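Local coordinates for KmHsv2 (Kluyveromyces marxianus, PDB 3VU4), which probably binds phosphoinositides at membranes, as a seven-bladed beta-propeller of the PROPPIN family related to Atg18 of autophagy, at residues F42-V47 / N71-V76; F112-Y117 / I121-F126; W262-F267 / W343-D348. All coordinates share one frame; numbering follows the deposited sequence.

Interaction 1: residues F42-V47 / N71-V76; sequences FEIYNV and NYVAFV
Phe42 overlaps Val73 with the far end of its ring. CZ of Phe42 lies 4.2 Å from CG2 of Val73, and the two side chains pass each other at a slant. Phe42 has chi1 of 79°, which sets CG between its backbone N and carbonyl carbon and places the ring over against Val73. The second methyl of Val73 is used as well. Its CG1 meets the tip of Ile44, where CD1 stands 4.3 Å away. Val73 therefore has one branch for each of two residues on the same face of strand 41-47. Ile44 reaches it with an extended chain, chi2 174°, so that CD1 is the atom that arrives.

The contact is made by apolar side chains alone, and all three touching residues are buried. The backbones stay well apart: the nearest CA atoms, of Phe42 and Phe75, are 9.5 Å from each other. Strand 41-47 is in the sheet of residues 24-57, and strand 72-76 in that of residues 63-98. On its own side Phe42 also rests on Ile35 and Leu61, while Val73 is backed by Trp86. Only about 120 Å² is buried between the two segments. This is the face-to-face packing of adjacent blades in a beta-propeller, here the first and second of KmHsv2.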
loop_
_atom_site.group_PDB
_atom_site.type_symbol
_atom_site.label_atom_id
_atom_site.label_comp_id
_atom_site.label_asym_id
_atom_site.label_seq_id
_atom_site.Cartn_x
_atom_site.Cartn_y
_atom_site.Cartn_z
ATOM N N PHE A 42 9.311 14.965 -11.592
ATOM C CA PHE A 42 8.740 13.704 -11.155
ATOM C C PHE A 42 9.533 12.642 -11.904
ATOM O O PHE A 42 9.907 12.837 -13.055
ATOM C CB PHE A 42 7.217 13.633 -11.408
ATOM C CG PHE A 42 6.801 13.318 -12.828
ATOM C CD1 PHE A 42 6.984 12.046 -13.371
ATOM C CD2 PHE A 42 6.127 14.274 -13.589
ATOM C CE1 PHE A 42 6.490 11.730 -14.649
ATOM C CE2 PHE A 42 5.632 13.963 -14.865
ATOM C CZ PHE A 42 5.814 12.693 -15.392
ATOM N N GLU A 43 9.834 11.542 -11.225
ATOM C CA GLU A 43 10.624 10.468 -11.805
ATOM C C GLU A 43 9.864 9.163 -11.671
ATOM O O GLU A 43 9.039 9.012 -10.770
ATOM C CB GLU A 43 11.948 10.348 -11.051
ATOM C CG GLU A 43 12.588 11.685 -10.702
ATOM C CD GLU A 43 13.321 12.304 -11.877
ATOM O OE1 GLU A 43 13.705 13.495 -11.789
ATOM O OE2 GLU A 43 13.522 11.590 -12.885
ATOM N N ILE A 44 10.147 8.222 -12.563
ATOM C CA ILE A 44 9.497 6.922 -12.529
ATOM C C ILE A 44 10.566 5.850 -12.655
ATOM O O ILE A 44 11.480 5.972 -13.469
ATOM C CB ILE A 44 8.488 6.763 -13.680
ATOM C CG1 ILE A 44 7.404 7.837 -13.567
ATOM C CG2 ILE A 44 7.849 5.377 -13.628
ATOM C CD1 ILE A 44 6.448 7.862 -14.744
ATOM N N TYR A 45 10.453 4.807 -11.839
ATOM C CA TYR A 45 11.418 3.716 -11.865
ATOM C C TYR A 45 10.741 2.362 -11.914
ATOM O O TYR A 45 9.541 2.231 -11.668
ATOM C CB TYR A 45 12.294 3.725 -10.607
ATOM C CG TYR A 45 12.902 5.057 -10.240
ATOM C CD1 TYR A 45 12.118 6.084 -9.689
ATOM C CD2 TYR A 45 14.266 5.295 -10.436
ATOM C CE1 TYR A 45 12.681 7.311 -9.343
ATOM C CE2 TYR A 45 14.839 6.515 -10.096
ATOM C CZ TYR A 45 14.046 7.516 -9.550
ATOM O OH TYR A 45 14.624 8.712 -9.198
ATOM N N ASN A 46 11.531 1.351 -12.242
ATOM C CA ASN A 46 11.057 -0.015 -12.240
ATOM C C ASN A 46 11.522 -0.438 -10.858
ATOM O O ASN A 46 12.624 -0.064 -10.453
ATOM C CB ASN A 46 11.784 -0.833 -13.292
ATOM C CG ASN A 46 10.849 -1.421 -14.298
ATOM O OD1 ASN A 46 10.208 -0.694 -15.055
ATOM N ND2 ASN A 46 10.744 -2.748 -14.308
ATOM N N VAL A 47 10.709 -1.181 -10.118
ATOM C CA VAL A 47 11.132 -1.591 -8.783
ATOM C C VAL A 47 12.007 -2.842 -8.800
ATOM O O VAL A 47 12.916 -2.976 -7.981
ATOM C CB VAL A 47 9.930 -1.809 -7.843
ATOM C CG1 VAL A 47 9.182 -0.500 -7.662
ATOM C CG2 VAL A 47 9.012 -2.856 -8.404
ATOM N N ASN A 71 0.997 5.837 -20.371
ATOM C CA ASN A 71 1.662 7.123 -20.509
ATOM C C ASN A 71 0.940 8.156 -19.658
ATOM O O ASN A 71 1.201 9.350 -19.764
ATOM C CB ASN A 71 1.644 7.564 -21.972
ATOM C CG ASN A 71 1.940 6.422 -22.927
ATOM O OD1 ASN A 71 2.885 5.652 -22.723
ATOM N ND2 ASN A 71 1.131 6.307 -23.984
ATOM N N TYR A 72 0.030 7.695 -18.808
ATOM C CA TYR A 72 -0.723 8.610 -17.967
ATOM C C TYR A 72 -0.285 8.642 -16.512
ATOM O O TYR A 72 0.039 7.617 -15.914
ATOM C CB TYR A 72 -2.213 8.283 -18.034
ATOM C CG TYR A 72 -2.806 8.472 -19.406
ATOM C CD1 TYR A 72 -2.851 9.736 -20.003
ATOM C CD2 TYR A 72 -3.322 7.386 -20.119
ATOM C CE1 TYR A 72 -3.397 9.913 -21.277
ATOM C CE2 TYR A 72 -3.868 7.552 -21.392
ATOM C CZ TYR A 72 -3.903 8.815 -21.965
ATOM O OH TYR A 72 -4.446 8.974 -23.219
ATOM N N VAL A 73 -0.279 9.843 -15.957
ATOM C CA VAL A 73 0.084 10.057 -14.574
ATOM C C VAL A 73 -0.863 11.139 -14.084
ATOM O O VAL A 73 -1.444 11.866 -14.883
ATOM C CB VAL A 73 1.542 10.552 -14.435
ATOM C CG1 VAL A 73 2.501 9.523 -14.996
ATOM C CG2 VAL A 73 1.716 11.864 -15.162
ATOM N N ALA A 74 -1.032 11.234 -12.774
ATOM C CA ALA A 74 -1.899 12.236 -12.191
ATOM C C ALA A 74 -1.081 12.958 -11.136
ATOM O O ALA A 74 -0.254 12.340 -10.466
ATOM C CB ALA A 74 -3.106 11.568 -11.556
ATOM N N PHE A 75 -1.292 14.260 -10.990
ATOM C CA PHE A 75 -0.565 15.013 -9.978
ATOM C C PHE A 75 -1.273 16.279 -9.522
ATOM O O PHE A 75 -2.193 16.770 -10.178
ATOM C CB PHE A 75 0.854 15.343 -10.462
ATOM C CG PHE A 75 0.908 16.075 -11.774
ATOM C CD1 PHE A 75 0.400 17.364 -11.894
ATOM C CD2 PHE A 75 1.506 15.484 -12.887
ATOM C CE1 PHE A 75 0.492 18.055 -13.101
ATOM C CE2 PHE A 75 1.603 16.169 -14.101
ATOM C CZ PHE A 75 1.098 17.454 -14.207
ATOM N N VAL A 76 -0.853 16.773 -8.365
ATOM C CA VAL A 76 -1.394 17.989 -7.781
ATOM C C VAL A 76 -0.188 18.904 -7.670
ATOM O O VAL A 76 0.909 18.447 -7.351
ATOM C CB VAL A 76 -1.969 17.739 -6.371
ATOM C CG1 VAL A 76 -2.413 19.050 -5.740
ATOM C CG2 VAL A 76 -3.136 16.783 -6.451
#

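Interaction 2: residues F112-Y117 / I121-F126; sequences FIVVSY and ISVFKF
Phe112-Tyr117 and Ile121-Phe126 form an antiparallel beta hairpin, the two middle strands of the third propeller blade. Their short axes run at 156° to each other.

Four backbone hydrogen bonds tie the strands, in two reciprocal pairs. Ile113 pairs with Phe124: its N reaches Phe124 O at 3.1 Å, and Phe124 N returns to Ile113 O. The first of these bonds has its donor well above the carbonyl plane of Phe124. Val115 pairs with Ser122 in the same way, and Val115 N meets Ser122 O in the carbonyl plane at 2.8 Å. CA-H...O contacts fill in between, as from Val123 CA to Ile113 O.

Val114, Ser116, Ile121 and Val123 share one face; Val114 packs on Phe145 and Ile121 on Cys143 of strand 142-146 in the next blade. There Val114 CG1 meets Ile121 CG2 at 3.7 Å. Val123 CG1 lies against CB of Phe112, 3.6 Å away. On the other face, with Val115 and Phe124, Ile113 sends CG1 to CD2 of Phe126, the two side chains crossing at about a right angle. Ile113 and Phe124 also touch Ile97 of the preceding blade.

One side-chain hydrogen bond crosses the hairpin, from Tyr117 to Ser122. With chi1 at 45°, CG of Tyr117 sits between backbone N and carbonyl carbon, and the ring reaches across to strand 120-125. A phenylalanine in place of Tyr117 would probably leave Ser122 OG without this donor and the end of the side chain without its polar anchor. Ser122 OG is also bonded to Asp136 OD1, so it links the tyrosine to the acid. The serine lies at the edge of the tyrosine ring, and Tyr117 OH donates to Ser122 OG over 2.8 Å.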
loop_
_atom_site.group_PDB
_atom_site.type_symbol
_atom_site.label_atom_id
_atom_site.label_comp_id
_atom_site.label_asym_id
_atom_site.label_seq_id
_atom_site.Cartn_x
_atom_site.Cartn_y
_atom_site.Cartn_z
ATOM N N PHE A 112 -11.756 4.290 -13.485
ATOM C CA PHE A 112 -12.032 5.376 -12.553
ATOM C C PHE A 112 -10.846 6.184 -12.046
ATOM O O PHE A 112 -9.684 5.804 -12.206
ATOM C CB PHE A 112 -12.747 4.808 -11.335
ATOM C CG PHE A 112 -13.723 3.732 -11.660
ATOM C CD1 PHE A 112 -15.016 4.046 -12.050
ATOM C CD2 PHE A 112 -13.348 2.396 -11.583
ATOM C CE1 PHE A 112 -15.929 3.044 -12.357
ATOM C CE2 PHE A 112 -14.251 1.385 -11.887
ATOM C CZ PHE A 112 -15.546 1.710 -12.275
ATOM N N ILE A 113 -11.185 7.311 -11.423
ATOM C CA ILE A 113 -10.229 8.205 -10.794
ATOM C C ILE A 113 -10.861 8.493 -9.437
ATOM O O ILE A 113 -11.798 9.282 -9.347
ATOM C CB ILE A 113 -10.071 9.539 -11.544
ATOM C CG1 ILE A 113 -9.549 9.296 -12.959
ATOM C CG2 ILE A 113 -9.093 10.432 -10.793
ATOM C CD1 ILE A 113 -9.300 10.574 -13.749
ATOM N N VAL A 114 -10.376 7.834 -8.390
ATOM C CA VAL A 114 -10.925 8.044 -7.054
ATOM C C VAL A 114 -10.173 9.204 -6.403
ATOM O O VAL A 114 -8.940 9.220 -6.403
ATOM C CB VAL A 114 -10.791 6.757 -6.191
ATOM C CG1 VAL A 114 -11.447 6.957 -4.843
ATOM C CG2 VAL A 114 -11.424 5.572 -6.920
ATOM N N VAL A 115 -10.918 10.169 -5.862
ATOM C CA VAL A 115 -10.332 11.360 -5.229
ATOM C C VAL A 115 -11.032 11.746 -3.915
ATOM O O VAL A 115 -12.249 11.941 -3.896
ATOM C CB VAL A 115 -10.423 12.597 -6.175
ATOM C CG1 VAL A 115 -9.755 13.803 -5.531
ATOM C CG2 VAL A 115 -9.792 12.284 -7.522
ATOM N N SER A 116 -10.280 11.868 -2.826
ATOM C CA SER A 116 -10.891 12.253 -1.562
ATOM C C SER A 116 -10.347 13.596 -1.118
ATOM O O SER A 116 -9.203 13.949 -1.401
ATOM C CB SER A 116 -10.643 11.206 -0.466
ATOM O OG SER A 116 -9.313 11.249 0.019
ATOM N N TYR A 117 -11.186 14.346 -0.421
ATOM C CA TYR A 117 -10.828 15.661 0.066
ATOM C C TYR A 117 -11.794 15.937 1.185
ATOM O O TYR A 117 -12.965 15.580 1.089
ATOM C CB TYR A 117 -11.003 16.704 -1.040
ATOM C CG TYR A 117 -12.297 16.559 -1.809
ATOM C CD1 TYR A 117 -12.450 15.558 -2.776
ATOM C CD2 TYR A 117 -13.374 17.407 -1.562
ATOM C CE1 TYR A 117 -13.646 15.405 -3.478
ATOM C CE2 TYR A 117 -14.580 17.265 -2.259
ATOM C CZ TYR A 117 -14.708 16.261 -3.214
ATOM O OH TYR A 117 -15.898 16.107 -3.886
ATOM N N ILE A 121 -15.470 11.389 -0.835
ATOM C CA ILE A 121 -14.735 10.607 -1.816
ATOM C C ILE A 121 -15.512 10.768 -3.116
ATOM O O ILE A 121 -16.721 10.537 -3.145
ATOM C CB ILE A 121 -14.682 9.104 -1.472
ATOM C CG1 ILE A 121 -13.969 8.887 -0.137
ATOM C CG2 ILE A 121 -13.954 8.353 -2.582
ATOM C CD1 ILE A 121 -13.848 7.436 0.266
ATOM N N SER A 122 -14.833 11.182 -4.180
ATOM C CA SER A 122 -15.488 11.358 -5.477
ATOM C C SER A 122 -14.866 10.464 -6.531
ATOM O O SER A 122 -13.646 10.357 -6.638
ATOM C CB SER A 122 -15.407 12.817 -5.946
ATOM O OG SER A 122 -16.272 13.652 -5.196
ATOM N N VAL A 123 -15.707 9.814 -7.314
ATOM C CA VAL A 123 -15.192 8.949 -8.354
ATOM C C VAL A 123 -15.540 9.560 -9.701
ATOM O O VAL A 123 -16.711 9.717 -10.034
ATOM C CB VAL A 123 -15.798 7.526 -8.261
ATOM C CG1 VAL A 123 -15.013 6.574 -9.142
ATOM C CG2 VAL A 123 -15.786 7.041 -6.818
ATOM N N PHE A 124 -14.521 9.936 -10.460
ATOM C CA PHE A 124 -14.730 10.500 -11.782
ATOM C C PHE A 124 -14.411 9.398 -12.790
ATOM O O PHE A 124 -13.881 8.349 -12.422
ATOM C CB PHE A 124 -13.811 11.703 -12.012
ATOM C CG PHE A 124 -14.061 12.847 -11.073
ATOM C CD1 PHE A 124 -13.690 12.761 -9.734
ATOM C CD2 PHE A 124 -14.687 14.004 -11.519
ATOM C CE1 PHE A 124 -13.942 13.816 -8.854
ATOM C CE2 PHE A 124 -14.943 15.065 -10.644
ATOM C CZ PHE A 124 -14.571 14.968 -9.313
ATOM N N LYS A 125 -14.742 9.629 -14.057
ATOM C CA LYS A 125 -14.466 8.639 -15.087
ATOM C C LYS A 125 -13.100 8.901 -15.678
ATOM O O LYS A 125 -12.729 10.051 -15.898
ATOM C CB LYS A 125 -15.499 8.710 -16.210
ATOM C CG LYS A 125 -15.141 7.808 -17.386
ATOM C CD LYS A 125 -16.074 7.970 -18.576
ATOM C CE LYS A 125 -15.643 7.030 -19.697
ATOM N NZ LYS A 125 -16.514 7.105 -20.897
ATOM N N PHE A 126 -12.340 7.844 -15.929
ATOM C CA PHE A 126 -11.035 8.042 -16.528
ATOM C C PHE A 126 -11.254 8.031 -18.036
ATOM O O PHE A 126 -11.109 7.006 -18.702
ATOM C CB PHE A 126 -10.053 6.944 -16.113
ATOM C CG PHE A 126 -8.608 7.326 -16.319
ATOM C CD1 PHE A 126 -8.118 7.595 -17.595
ATOM C CD2 PHE A 126 -7.744 7.442 -15.235
ATOM C CE1 PHE A 126 -6.795 7.971 -17.786
ATOM C CE2 PHE A 126 -6.420 7.818 -15.417
ATOM C CZ PHE A 126 -5.944 8.083 -16.694
#

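Interaction 3: residues W262-F267 / W343-D348; sequences WTLHVF and WLIQMD
Ile345 touches one flat group across the contact, the peptide carbonyl of Leu264, whose O lies 4.2 Å from Ile345 CD1. No aromatic ring of either segment takes part in the contact itself. Trp343 meets Phe336 of its own blade edge-to-face and also touches Lys254 and Cys296 of the sixth. Two further flat groups lie beside the contact, within 343-348. The amide of Gln346 and the carboxylate of Asp348 are joined by a bond from NE2 to OD1 of 3.2 Å, almost straight at 168°. The acceptor lies close to the amide plane, and OD1 is met on its syn side. This bond links two exposed residues, on side chains that do not touch strand 263-268.

The contact proper is an aliphatic tip set against two side chains. Ile345 carries CG1 beside its backbone N, chi1 -70°, and with chi2 at 170° the chain is extended and ends at the other strand. Its CD1 reaches CG2 of Val266 at 4.1 Å, the two side chains passing at a slant. The same methyl is 4.2 Å from CG of Leu264. One carbon thus meets both residues that strand 263-268 directs this way. Ile345 contributes about half of the 115 Å² buried here. The backbones do not pair: CA of Leu264 and CA of Ile345, the nearest two, are 8.7 Å apart.

The contact joins two neighbouring propeller blades. Strand 263-268 is an inner strand of the sixth, between 254-259 and 296-299. Strand 342-352 is an outermost strand of the seventh, paired with 328-337. Ile345 also packs on Cys296 and Phe298 of strand 296-299, and Val266 touches Cys296 too.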
loop_
_atom_site.group_PDB
_atom_site.type_symbol
_atom_site.label_atom_id
_atom_site.label_comp_id
_atom_site.label_asym_id
_atom_site.label_seq_id
_atom_site.Cartn_x
_atom_site.Cartn_y
_atom_site.Cartn_z
ATOM N N TRP A 262 10.995 1.398 13.241
ATOM C CA TRP A 262 11.702 0.920 12.060
ATOM C C TRP A 262 12.048 -0.563 12.144
ATOM O O TRP A 262 13.179 -0.993 11.904
ATOM C CB TRP A 262 12.930 1.792 11.798
ATOM C CG TRP A 262 12.543 3.239 11.782
ATOM C CD1 TRP A 262 12.967 4.207 12.642
ATOM C CD2 TRP A 262 11.547 3.854 10.950
ATOM N NE1 TRP A 262 12.292 5.379 12.409
ATOM C CE2 TRP A 262 11.411 5.191 11.378
ATOM C CE3 TRP A 262 10.750 3.403 9.893
ATOM C CZ2 TRP A 262 10.513 6.086 10.783
ATOM C CZ3 TRP A 262 9.855 4.291 9.300
ATOM C CH2 TRP A 262 9.744 5.616 9.751
ATOM N N THR A 263 11.031 -1.340 12.487
ATOM C CA THR A 263 11.153 -2.778 12.578
ATOM C C THR A 263 10.184 -3.398 11.573
ATOM O O THR A 263 9.016 -3.021 11.504
ATOM C CB THR A 263 10.814 -3.257 13.971
ATOM O OG1 THR A 263 11.744 -2.683 14.894
ATOM C CG2 THR A 263 10.910 -4.756 14.043
ATOM N N LEU A 264 10.687 -4.330 10.777
ATOM C CA LEU A 264 9.876 -4.998 9.773
ATOM C C LEU A 264 9.356 -6.309 10.363
ATOM O O LEU A 264 10.124 -7.079 10.937
ATOM C CB LEU A 264 10.725 -5.249 8.523
ATOM C CG LEU A 264 10.076 -5.917 7.313
ATOM C CD1 LEU A 264 8.870 -5.102 6.865
ATOM C CD2 LEU A 264 11.105 -6.049 6.183
ATOM N N HIS A 265 8.050 -6.533 10.238
ATOM C CA HIS A 265 7.394 -7.736 10.756
ATOM C C HIS A 265 6.620 -8.427 9.635
ATOM O O HIS A 265 6.078 -7.771 8.739
ATOM C CB HIS A 265 6.391 -7.382 11.860
ATOM C CG HIS A 265 6.953 -6.520 12.950
ATOM N ND1 HIS A 265 7.626 -7.034 14.039
ATOM C CD2 HIS A 265 6.932 -5.175 13.120
ATOM C CE1 HIS A 265 7.993 -6.045 14.831
ATOM N NE2 HIS A 265 7.585 -4.907 14.298
ATOM N N VAL A 266 6.558 -9.749 9.688
ATOM C CA VAL A 266 5.825 -10.497 8.685
ATOM C C VAL A 266 4.831 -11.406 9.381
ATOM O O VAL A 266 5.193 -12.131 10.305
ATOM C CB VAL A 266 6.760 -11.357 7.823
ATOM C CG1 VAL A 266 5.938 -12.261 6.913
ATOM C CG2 VAL A 266 7.681 -10.457 7.002
ATOM N N PHE A 267 3.574 -11.336 8.953
ATOM C CA PHE A 267 2.513 -12.172 9.511
ATOM C C PHE A 267 2.076 -13.142 8.418
ATOM O O PHE A 267 2.101 -12.810 7.225
ATOM C CB PHE A 267 1.338 -11.307 9.970
ATOM C CG PHE A 267 1.680 -10.389 11.097
ATOM C CD1 PHE A 267 1.643 -10.836 12.406
ATOM C CD2 PHE A 267 2.074 -9.075 10.846
ATOM C CE1 PHE A 267 1.997 -9.985 13.464
ATOM C CE2 PHE A 267 2.426 -8.227 11.886
ATOM C CZ PHE A 267 2.388 -8.679 13.197
ATOM N N TRP A 343 11.797 -18.271 10.478
ATOM C CA TRP A 343 11.893 -17.408 9.301
ATOM C C TRP A 343 12.885 -16.290 9.565
ATOM O O TRP A 343 12.962 -15.772 10.678
ATOM C CB TRP A 343 10.560 -16.763 8.981
ATOM C CG TRP A 343 9.552 -17.679 8.412
ATOM C CD1 TRP A 343 8.662 -18.453 9.096
ATOM C CD2 TRP A 343 9.288 -17.890 7.021
ATOM N NE1 TRP A 343 7.854 -19.127 8.217
ATOM C CE2 TRP A 343 8.216 -18.800 6.934
ATOM C CE3 TRP A 343 9.852 -17.391 5.835
ATOM C CZ2 TRP A 343 7.693 -19.227 5.711
ATOM C CZ3 TRP A 343 9.334 -17.813 4.615
ATOM C CH2 TRP A 343 8.263 -18.721 4.564
ATOM N N LEU A 344 13.640 -15.914 8.542
ATOM C CA LEU A 344 14.617 -14.844 8.688
ATOM C C LEU A 344 14.471 -13.857 7.546
ATOM O O LEU A 344 14.019 -14.203 6.457
ATOM C CB LEU A 344 16.038 -15.409 8.689
ATOM C CG LEU A 344 16.336 -16.466 9.755
ATOM C CD1 LEU A 344 17.696 -17.082 9.476
ATOM C CD2 LEU A 344 16.283 -15.849 11.155
ATOM N N ILE A 345 14.846 -12.617 7.808
ATOM C CA ILE A 345 14.774 -11.583 6.799
ATOM C C ILE A 345 16.198 -11.145 6.515
ATOM O O ILE A 345 16.974 -10.891 7.439
ATOM C CB ILE A 345 13.947 -10.387 7.300
ATOM C CG1 ILE A 345 12.476 -10.799 7.403
ATOM C CG2 ILE A 345 14.103 -9.206 6.349
ATOM C CD1 ILE A 345 11.589 -9.794 8.106
ATOM N N GLN A 346 16.560 -11.084 5.244
ATOM C CA GLN A 346 17.901 -10.661 4.890
ATOM C C GLN A 346 17.823 -9.537 3.861
ATOM O O GLN A 346 16.913 -9.508 3.031
ATOM C CB GLN A 346 18.695 -11.849 4.330
ATOM C CG GLN A 346 18.084 -12.469 3.078
ATOM C CD GLN A 346 18.745 -13.786 2.683
ATOM O OE1 GLN A 346 18.723 -14.763 3.443
ATOM N NE2 GLN A 346 19.335 -13.819 1.491
ATOM N N MET A 347 18.756 -8.595 3.929
ATOM C CA MET A 347 18.770 -7.511 2.957
ATOM C C MET A 347 19.675 -7.921 1.798
ATOM O O MET A 347 20.878 -8.091 1.973
ATOM C CB MET A 347 19.286 -6.218 3.586
ATOM C CG MET A 347 19.200 -5.024 2.645
ATOM S SD MET A 347 19.767 -3.490 3.382
ATOM C CE MET A 347 21.525 -3.761 3.383
ATOM N N ASP A 348 19.099 -8.095 0.616
ATOM C CA ASP A 348 19.895 -8.490 -0.532
ATOM C C ASP A 348 20.498 -7.321 -1.290
ATOM O O ASP A 348 21.575 -7.450 -1.874
ATOM C CB ASP A 348 19.065 -9.326 -1.511
ATOM C CG ASP A 348 18.819 -10.738 -1.011
ATOM O OD1 ASP A 348 19.746 -11.338 -0.418
ATOM O OD2 ASP A 348 17.701 -11.257 -1.224
#

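Overall arrangement
Two contacts join adjacent blades and one lies inside a blade. Interaction 1 joins the first blade to the second, interaction 2 lies inside the third, and interaction 3 joins the sixth to the seventh. Interactions 1 and 2 have centres 18 Å apart and touch directly, with Tyr72 CB 4.0 Å from Phe126 CZ. This packing connects the second blade with the third. Interaction 3 stands apart: its centre is 28 Å from that of interaction 1 and 35 Å from that of interaction 2, on the other side of the chain's centre from the latter. A sulfate ion, probably from the crystallisation liquor, lies about 4 Å from the side chain of Phe124 in interaction 2.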